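Local structure of 2-hydroxychromene-2-carboxylate isomerase (Pseudomonas putida, 2IMF) at residues 57-60 with 61-65; 11-14 with 15-18; 179-182 with 183-186. The protein catalyses the reversible, glutathione-dependent isomerisation of 2-hydroxychromene-2-carboxylate to trans-o-hydroxybenzylidenepyruvate in naphthalene breakdown, and is a kappa class glutathione transferase. All coordinates share one frame; numbering follows the deposited sequence.

Interaction 1. Residues 57-60 with 61-65; sequences KVKL and DYLKV. With GSH (glutathione), chain E.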
# COMPACT_ATOMS: atom_id res chain seq x y z
N LYS A 57 -1.58 -1.48 17.00
CA LYS A 57 -0.68 -0.42 17.36
C LYS A 57 0.62 -0.47 16.61
O LYS A 57 1.11 0.55 16.15
CB LYS A 57 -0.38 -0.51 18.88
CG LYS A 57 0.14 0.82 19.36
CD LYS A 57 1.10 0.72 20.53
CE LYS A 57 1.94 1.99 20.59
NZ LYS A 57 3.36 1.67 20.89
N VAL A 58 1.24 -1.66 16.53
CA VAL A 58 2.53 -1.72 15.85
C VAL A 58 2.42 -1.30 14.38
O VAL A 58 3.28 -0.56 13.89
CB VAL A 58 3.14 -3.10 15.91
CG1 VAL A 58 4.36 -3.30 14.98
CG2 VAL A 58 3.61 -3.34 17.33
N LYS A 59 1.39 -1.71 13.68
CA LYS A 59 1.21 -1.25 12.26
C LYS A 59 0.83 0.24 12.17
O LYS A 59 1.34 0.98 11.31
CB LYS A 59 0.11 -2.14 11.62
CG LYS A 59 0.01 -1.92 10.10
CD LYS A 59 -0.76 -3.00 9.40
CE LYS A 59 -0.95 -2.59 7.94
NZ LYS A 59 -1.93 -3.62 7.31
N LEU A 60 -0.08 0.68 13.06
CA LEU A 60 -0.41 2.11 13.09
C LEU A 60 0.78 3.00 13.35
O LEU A 60 0.99 4.08 12.72
CB LEU A 60 -1.50 2.41 14.09
CG LEU A 60 -1.99 3.85 14.17
CD1 LEU A 60 -2.59 4.28 12.79
CD2 LEU A 60 -3.10 3.94 15.25
N ASP A 61 1.66 2.54 14.24
CA ASP A 61 2.87 3.31 14.49
C ASP A 61 3.68 3.52 13.21
O ASP A 61 4.19 4.62 12.89
CB ASP A 61 3.76 2.63 15.53
CG ASP A 61 3.27 2.81 16.96
OD1 ASP A 61 2.38 3.60 17.23
OD2 ASP A 61 3.76 1.99 17.78
N TYR A 62 3.82 2.46 12.41
CA TYR A 62 4.50 2.61 11.11
C TYR A 62 3.67 3.48 10.13
O TYR A 62 4.27 4.29 9.40
CB TYR A 62 4.69 1.20 10.48
CG TYR A 62 5.06 1.30 9.01
CD1 TYR A 62 6.35 1.65 8.60
CD2 TYR A 62 4.07 1.19 8.01
CE1 TYR A 62 6.67 1.76 7.25
CE2 TYR A 62 4.40 1.35 6.69
CZ TYR A 62 5.68 1.59 6.34
OH TYR A 62 5.99 1.79 5.02
N LEU A 63 2.36 3.25 10.08
CA LEU A 63 1.56 4.03 9.12
C LEU A 63 1.66 5.50 9.41
O LEU A 63 1.66 6.33 8.52
CB LEU A 63 0.11 3.57 9.10
CG LEU A 63 -0.09 2.14 8.63
CD1 LEU A 63 -1.54 1.70 8.82
CD2 LEU A 63 0.31 2.05 7.15
N LYS A 64 1.76 5.87 10.69
CA LYS A 64 1.94 7.27 11.07
C LYS A 64 3.25 7.83 10.49
O LYS A 64 3.32 8.98 10.01
CB LYS A 64 1.90 7.44 12.57
CG LYS A 64 0.51 7.41 13.09
CD LYS A 64 0.49 7.41 14.63
CE LYS A 64 -0.92 7.52 15.07
NZ LYS A 64 -0.98 7.23 16.55
N VAL A 65 4.31 7.00 10.48
CA VAL A 65 5.56 7.38 9.90
C VAL A 65 5.43 7.56 8.38
O VAL A 65 5.88 8.51 7.73
CB VAL A 65 6.69 6.40 10.30
CG1 VAL A 65 7.95 6.72 9.58
CG2 VAL A 65 6.87 6.42 11.83
N1 GSH E . 1.30 -1.86 -0.88
CA1 GSH E . 2.14 -3.01 -0.74
C1 GSH E . 3.22 -3.16 -1.75
O11 GSH E . 4.15 -3.95 -1.54
O12 GSH E . 2.90 -2.58 -2.81
CB1 GSH E . 1.47 -4.18 -0.05
CG1 GSH E . 2.36 -5.20 0.66
CD1 GSH E . 1.53 -6.29 1.27
OE1 GSH E . 0.20 -6.25 1.16
N2 GSH E . 2.11 -7.29 1.90
CA2 GSH E . 1.39 -8.30 2.67
C2 GSH E . 1.45 -8.08 4.12
O2 GSH E . 2.63 -7.76 4.68
CB2 GSH E . 2.03 -9.69 2.35
SG2 GSH E . 1.65 -10.25 0.64
N3 GSH E . 0.37 -8.15 4.85
CA3 GSH E . 0.42 -7.71 6.24
C3 GSH E . -0.52 -6.54 6.41
O31 GSH E . -0.58 -6.01 7.54
O32 GSH E . -1.26 -6.17 5.44

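Interaction 2. Residues 11-14 with 15-18; sequences SPFS and YLAN. With GSH (glutathione), chain B; TOM (4-(2-methoxyphenyl)-2-oxobut-3-enoic acid), chain F.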
# COMPACT_ATOMS: atom_id res chain seq x y z
N SER A 11 -10.05 9.29 6.34
CA SER A 11 -8.84 8.64 5.78
C SER A 11 -7.70 9.59 5.52
O SER A 11 -7.82 10.43 4.67
CB SER A 11 -9.28 7.93 4.52
OG SER A 11 -8.15 7.49 3.73
N PRO A 12 -6.59 9.39 6.24
CA PRO A 12 -5.43 10.25 5.97
C PRO A 12 -4.78 9.98 4.61
O PRO A 12 -4.20 10.88 4.05
CB PRO A 12 -4.47 9.92 7.13
CG PRO A 12 -4.82 8.50 7.52
CD PRO A 12 -6.35 8.38 7.31
N PHE A 13 -4.86 8.75 4.10
CA PHE A 13 -4.37 8.51 2.75
C PHE A 13 -5.25 9.23 1.74
O PHE A 13 -4.75 9.68 0.69
CB PHE A 13 -4.31 7.00 2.54
CG PHE A 13 -3.18 6.37 3.34
CD1 PHE A 13 -1.85 6.54 2.98
CD2 PHE A 13 -3.48 5.65 4.46
CE1 PHE A 13 -0.82 5.98 3.71
CE2 PHE A 13 -2.44 5.04 5.23
CZ PHE A 13 -1.13 5.24 4.85
N SER A 14 -6.52 9.42 2.05
CA SER A 14 -7.40 10.21 1.19
C SER A 14 -7.09 11.70 1.22
O SER A 14 -7.23 12.40 0.19
CB SER A 14 -8.86 9.98 1.52
OG SER A 14 -9.25 8.65 1.23
N TYR A 15 -6.64 12.21 2.39
CA TYR A 15 -6.24 13.58 2.54
C TYR A 15 -5.07 13.78 1.61
O TYR A 15 -5.02 14.76 0.84
CB TYR A 15 -5.80 13.80 3.97
CG TYR A 15 -4.97 15.03 4.19
CD1 TYR A 15 -5.51 16.30 4.00
CD2 TYR A 15 -3.67 14.91 4.67
CE1 TYR A 15 -4.72 17.47 4.30
CE2 TYR A 15 -2.90 16.05 4.98
CZ TYR A 15 -3.45 17.31 4.74
OH TYR A 15 -2.74 18.48 4.99
N LEU A 16 -4.08 12.87 1.65
CA LEU A 16 -2.90 12.99 0.78
C LEU A 16 -3.33 12.93 -0.71
O LEU A 16 -2.91 13.75 -1.55
CB LEU A 16 -1.96 11.83 1.02
CG LEU A 16 -1.24 11.89 2.38
CD1 LEU A 16 -0.50 10.59 2.62
CD2 LEU A 16 -0.23 13.11 2.42
N ALA A 17 -4.15 11.95 -1.08
CA ALA A 17 -4.63 11.84 -2.47
C ALA A 17 -5.37 13.07 -2.91
O ALA A 17 -5.19 13.52 -4.07
CB ALA A 17 -5.49 10.57 -2.66
N ASN A 18 -6.23 13.62 -2.05
CA ASN A 18 -6.93 14.81 -2.46
C ASN A 18 -5.99 15.95 -2.71
O ASN A 18 -6.25 16.67 -3.67
CB ASN A 18 -7.95 15.20 -1.38
CG ASN A 18 -8.71 16.41 -1.75
OD1 ASN A 18 -9.42 16.39 -2.75
ND2 ASN A 18 -8.47 17.50 -1.04
N1 GSH B . -0.97 2.17 0.53
CA1 GSH B . -2.07 3.08 0.66
C1 GSH B . -1.82 4.48 0.24
O11 GSH B . -2.77 5.25 0.06
O12 GSH B . -0.60 4.74 0.33
CB1 GSH B . -3.05 2.69 1.76
CG1 GSH B . -4.49 3.20 1.64
CD1 GSH B . -5.31 2.74 2.81
OE1 GSH B . -4.74 1.98 3.74
N2 GSH B . -6.57 3.10 2.91
CA2 GSH B . -7.49 2.57 3.91
C2 GSH B . -8.40 1.54 3.38
O2 GSH B . -9.01 1.77 2.20
CB2 GSH B . -8.33 3.76 4.46
SG2 GSH B . -7.35 4.89 5.51
N3 GSH B . -8.59 0.43 4.02
CA3 GSH B . -9.32 -0.66 3.36
C3 GSH B . -8.40 -1.84 3.21
O31 GSH B . -8.85 -2.85 2.63
O32 GSH B . -7.23 -1.81 3.71
O8 TOM F . -7.55 1.78 9.34
C9 TOM F . -8.47 2.18 8.64
C10 TOM F . -9.81 1.65 8.67
O11 TOM F . -9.95 0.53 8.11
O10 TOM F . -10.74 2.33 9.15
C8 TOM F . -8.30 3.23 7.59
C7 TOM F . -7.18 3.84 7.28
C1 TOM F . -6.29 4.56 8.28
C6 TOM F . -4.93 4.34 8.11
C5 TOM F . -4.03 4.94 8.99
C4 TOM F . -4.53 5.80 9.98
C3 TOM F . -5.88 6.03 10.15
C2 TOM F . -6.76 5.39 9.26
O2 TOM F . -8.10 5.57 9.32
C11 TOM F . -8.48 6.66 10.16

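Interaction 3. Residues 179-182 with 183-186; sequences WGND and RLFM. With GSH (glutathione), chain B.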
# COMPACT_ATOMS: atom_id res chain seq x y z
N TRP A 179 -6.17 2.03 -6.17
CA TRP A 179 -6.45 2.30 -4.77
C TRP A 179 -5.18 2.75 -4.09
O TRP A 179 -4.15 2.06 -4.20
CB TRP A 179 -6.93 1.04 -4.09
CG TRP A 179 -6.99 1.12 -2.58
CD1 TRP A 179 -7.74 1.92 -1.81
CD2 TRP A 179 -6.28 0.23 -1.70
NE1 TRP A 179 -7.54 1.62 -0.47
CE2 TRP A 179 -6.68 0.55 -0.38
CE3 TRP A 179 -5.45 -0.87 -1.89
CZ2 TRP A 179 -6.21 -0.15 0.74
CZ3 TRP A 179 -4.95 -1.57 -0.76
CH2 TRP A 179 -5.34 -1.20 0.53
N GLY A 180 -5.23 3.91 -3.46
CA GLY A 180 -4.12 4.44 -2.70
C GLY A 180 -3.55 5.74 -3.24
O GLY A 180 -3.43 5.91 -4.47
N ASN A 181 -3.13 6.63 -2.33
CA ASN A 181 -2.34 7.79 -2.74
C ASN A 181 -1.09 7.33 -3.44
O ASN A 181 -0.65 8.01 -4.39
CB ASN A 181 -2.03 8.66 -1.50
CG ASN A 181 -0.98 9.62 -1.79
OD1 ASN A 181 -1.28 10.62 -2.48
ND2 ASN A 181 0.22 9.40 -1.29
N ASP A 182 -0.56 6.19 -3.03
CA ASP A 182 0.68 5.66 -3.61
C ASP A 182 0.45 4.93 -4.93
O ASP A 182 1.38 4.27 -5.40
CB ASP A 182 1.36 4.73 -2.62
CG ASP A 182 0.47 3.59 -2.17
OD1 ASP A 182 -0.66 3.46 -2.70
OD2 ASP A 182 0.91 2.78 -1.32
N ARG A 183 -0.71 5.09 -5.54
CA ARG A 183 -0.90 4.63 -6.93
C ARG A 183 -1.26 5.80 -7.85
O ARG A 183 -1.57 5.58 -9.02
CB ARG A 183 -1.97 3.55 -6.95
CG ARG A 183 -1.50 2.26 -6.30
CD ARG A 183 -0.28 1.61 -6.93
NE ARG A 183 0.05 0.30 -6.30
CZ ARG A 183 0.69 0.22 -5.13
NH1 ARG A 183 1.22 1.31 -4.58
NH2 ARG A 183 0.88 -0.99 -4.64
N LEU A 184 -1.25 7.01 -7.32
CA LEU A 184 -1.56 8.16 -8.17
C LEU A 184 -0.52 8.27 -9.26
O LEU A 184 -0.87 8.73 -10.34
CB LEU A 184 -1.71 9.45 -7.31
CG LEU A 184 -3.07 9.54 -6.61
CD1 LEU A 184 -3.01 10.72 -5.66
CD2 LEU A 184 -4.18 9.74 -7.58
N PHE A 185 0.68 7.75 -9.08
CA PHE A 185 1.68 7.87 -10.17
C PHE A 185 1.20 7.05 -11.35
O PHE A 185 1.46 7.42 -12.55
CB PHE A 185 3.08 7.46 -9.75
CG PHE A 185 3.30 5.97 -9.65
CD1 PHE A 185 3.03 5.27 -8.47
CD2 PHE A 185 3.84 5.29 -10.72
CE1 PHE A 185 3.26 3.87 -8.42
CE2 PHE A 185 4.08 3.94 -10.70
CZ PHE A 185 3.79 3.20 -9.53
N MET A 186 0.44 5.98 -11.10
CA MET A 186 -0.02 5.20 -12.25
C MET A 186 -1.17 5.87 -12.93
O MET A 186 -1.31 5.80 -14.20
CB MET A 186 -0.48 3.81 -11.79
CG MET A 186 0.64 2.94 -11.26
SD MET A 186 -0.08 1.36 -10.72
CE MET A 186 1.34 0.43 -10.21
N1 GSH B . -0.97 2.17 0.53
CA1 GSH B . -2.07 3.08 0.66
C1 GSH B . -1.82 4.48 0.24
O11 GSH B . -2.77 5.25 0.06
O12 GSH B . -0.60 4.74 0.33
CB1 GSH B . -3.05 2.69 1.76
CG1 GSH B . -4.49 3.20 1.64
CD1 GSH B . -5.31 2.74 2.81
OE1 GSH B . -4.74 1.98 3.74
N2 GSH B . -6.57 3.10 2.91
CA2 GSH B . -7.49 2.57 3.91
C2 GSH B . -8.40 1.54 3.38
O2 GSH B . -9.01 1.77 2.20
CB2 GSH B . -8.33 3.76 4.46
SG2 GSH B . -7.35 4.89 5.51
N3 GSH B . -8.59 0.43 4.02
CA3 GSH B . -9.32 -0.66 3.36
C3 GSH B . -8.40 -1.84 3.21
O31 GSH B . -8.85 -2.85 2.63
O32 GSH B . -7.23 -1.81 3.71
O HOH W 1 1.66 7.77 -6.31

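Interaction 1. Residues 57-60 with 61-65
Residues 57-65 form the first turns of helix 57-74, where Lys57 O accepts from Asp61 N (2.8 Å), the carbonyls of Lys59 and Leu60 accept likewise from Leu63 N and Lys64 N, and the bond from Tyr62 N to Val58 O is long and weak. One turn apart on the surface, Lys57 and Asp61 make a salt bridge: NZ meets OD2 at 3.2 Å on the syn side of the carboxylate, and CE lies against the same oxygen. The lysine reaches it by starting anti to its backbone nitrogen (chi1 -161°) and bending at its last torsion. Lys64, extended, passes slantwise over Leu60, its CE 3.9 Å from Leu60 CG, while its ammonium end makes a cation-pi contact with Phe80. This helix belongs to the helical part inserted into the thioredoxin fold, as in DsbA-like proteins and kappa class transferases, and Leu60 lines the pocket that holds the methoxyphenyl oxobutenoic acid. Lys59 and Leu63, one turn apart, touch through CG and CD1 at 4.1 Å, and Leu63 CG presses on the Lys59 carbonyl oxygen at 3.3 Å. Beyond that apolar contact the Lys59 chain stays fully extended and carries NZ across the dimer interface to O31 of glutathione (2.8 Å), which is bound by the second subunit. The same ammonium also bonds to Asn53 OD1, so both partners restrict its position. Tyr62 CB rests 3.5 Å from Lys59 O, and the Tyr62 hydroxyl bonds to the backbone N of Trp179 of the second subunit.

Interaction 2. Residues 11-14 with 15-18
The Phe13 ring, which Leu16 CD1 approaches obliquely at CD1 (4.3 Å), carries glutathione over one face, with CB1 of the tripeptide 3.9 Å above the ring centre. At the edge of the same ring, near its plane, lies C6 of the bound methoxyphenyl oxobutenoic acid, 3.9 Å from Phe13 CE2. The Tyr15 ring instead has Pro12 O near its plane at the edge, and its hydroxyl bonds to Pro77 O. These residues open helix 12-28 of the beta-alpha-beta unit of the thioredoxin fold, the helix start where this superfamily places its active site. Phe13 CG stands beside its own backbone nitrogen (chi1 -71°), which turns one face of the ring to the cofactor and its CE2 edge to the second ligand. Pro12 adds an aliphatic wall to the pocket: its CD comes to 3.6 Å from C2 of the ligand's aromatic ring. Four backbone bonds tie the turn together, from Ser11 O to Tyr15 N through to Ser14 O and Asn18 N, the last one short at 2.7 Å. Helices 57-74 and 99-115 pack against this buried turn, and Asn18 ND2 reaches Asn107 OD1 on the latter. Ser11, the inferred nucleophile and a glutathione-binding residue, sits at the N-cap. With its OG anti to the backbone nitrogen (chi1 168°), that hydroxyl shares a hydrogen bond with Ser14 OG at 3.0 Å; Ser14 thereby probably helps to position it. Ser11 OG also lies 3.3 Å from the glutathione sulfur SG2.

Interaction 3. Residues 179-182 with 183-186
A tight turn leading from strand 176-179 into helix 184-198, in the C-terminal beta-beta-alpha part of the thioredoxin fold, brings Gly180 O to Arg183 N (3.0 Å) and Asn181 O to Leu184 N. Gly180, at a positive phi of 116° where a CB would be jammed against the Trp179 carbonyl, brings its CA to 3.2 Å from O11 of glutathione. A water extends the turn, donating to Asn181 O and accepting from Phe185 N; Asp182 O lies at the edge of the Phe185 ring, near its plane. The Leu184 and Asn181 side chains cross at about a right angle, with Leu184 CD1 3.6 Å from Asn181 OD1, an oxygen that also bonds to Tyr74 OH. Arg183 bends back at chi2 so that NH1 donates to Asp182 O at 3.1 Å; this oxygen is almost in the guanidinium plane, but the nitrogen stands above the carbonyl plane. The link from NH1 to Asp182 OD1 is purely electrostatic, as the oxygen lies well out of the guanidinium plane. Across the dimer interface the guanidinium also pairs with Asp66 and Asp182 of the second subunit, and NH2 bonds to the glutathione held there. The other half of the turn grips this subunit's own glutathione: Trp179 NE1 donates to O2 at 3.1 Å, and Asn181 N to the carboxylate oxygen O11 at 2.8 Å. Asp182 turns its CG between its backbone N and carbonyl carbon (chi1 57°), and OD2 receives the glutathione amine N1 at 2.7 Å.

How the interactions relate
Along the chain, interaction 2 comes first, on helix 12-28 of the beta-alpha-beta unit, then interaction 1 on helix 57-74 of the inserted helical part, and last interaction 3, where strand 176-179 passes into helix 184-198. Interactions 2 and 3 have centres about 11 Å apart and pack directly, Asn181 and Leu184 lying on the helix turn that carries Ala17; both reach the same glutathione. Interaction 1 lies about 16 Å from interaction 2, centre to centre, touching it through Leu63 and Phe13, and about 20 Å from interaction 3. It serves the glutathione of the second subunit, so each cofactor site of the dimer draws on both chains.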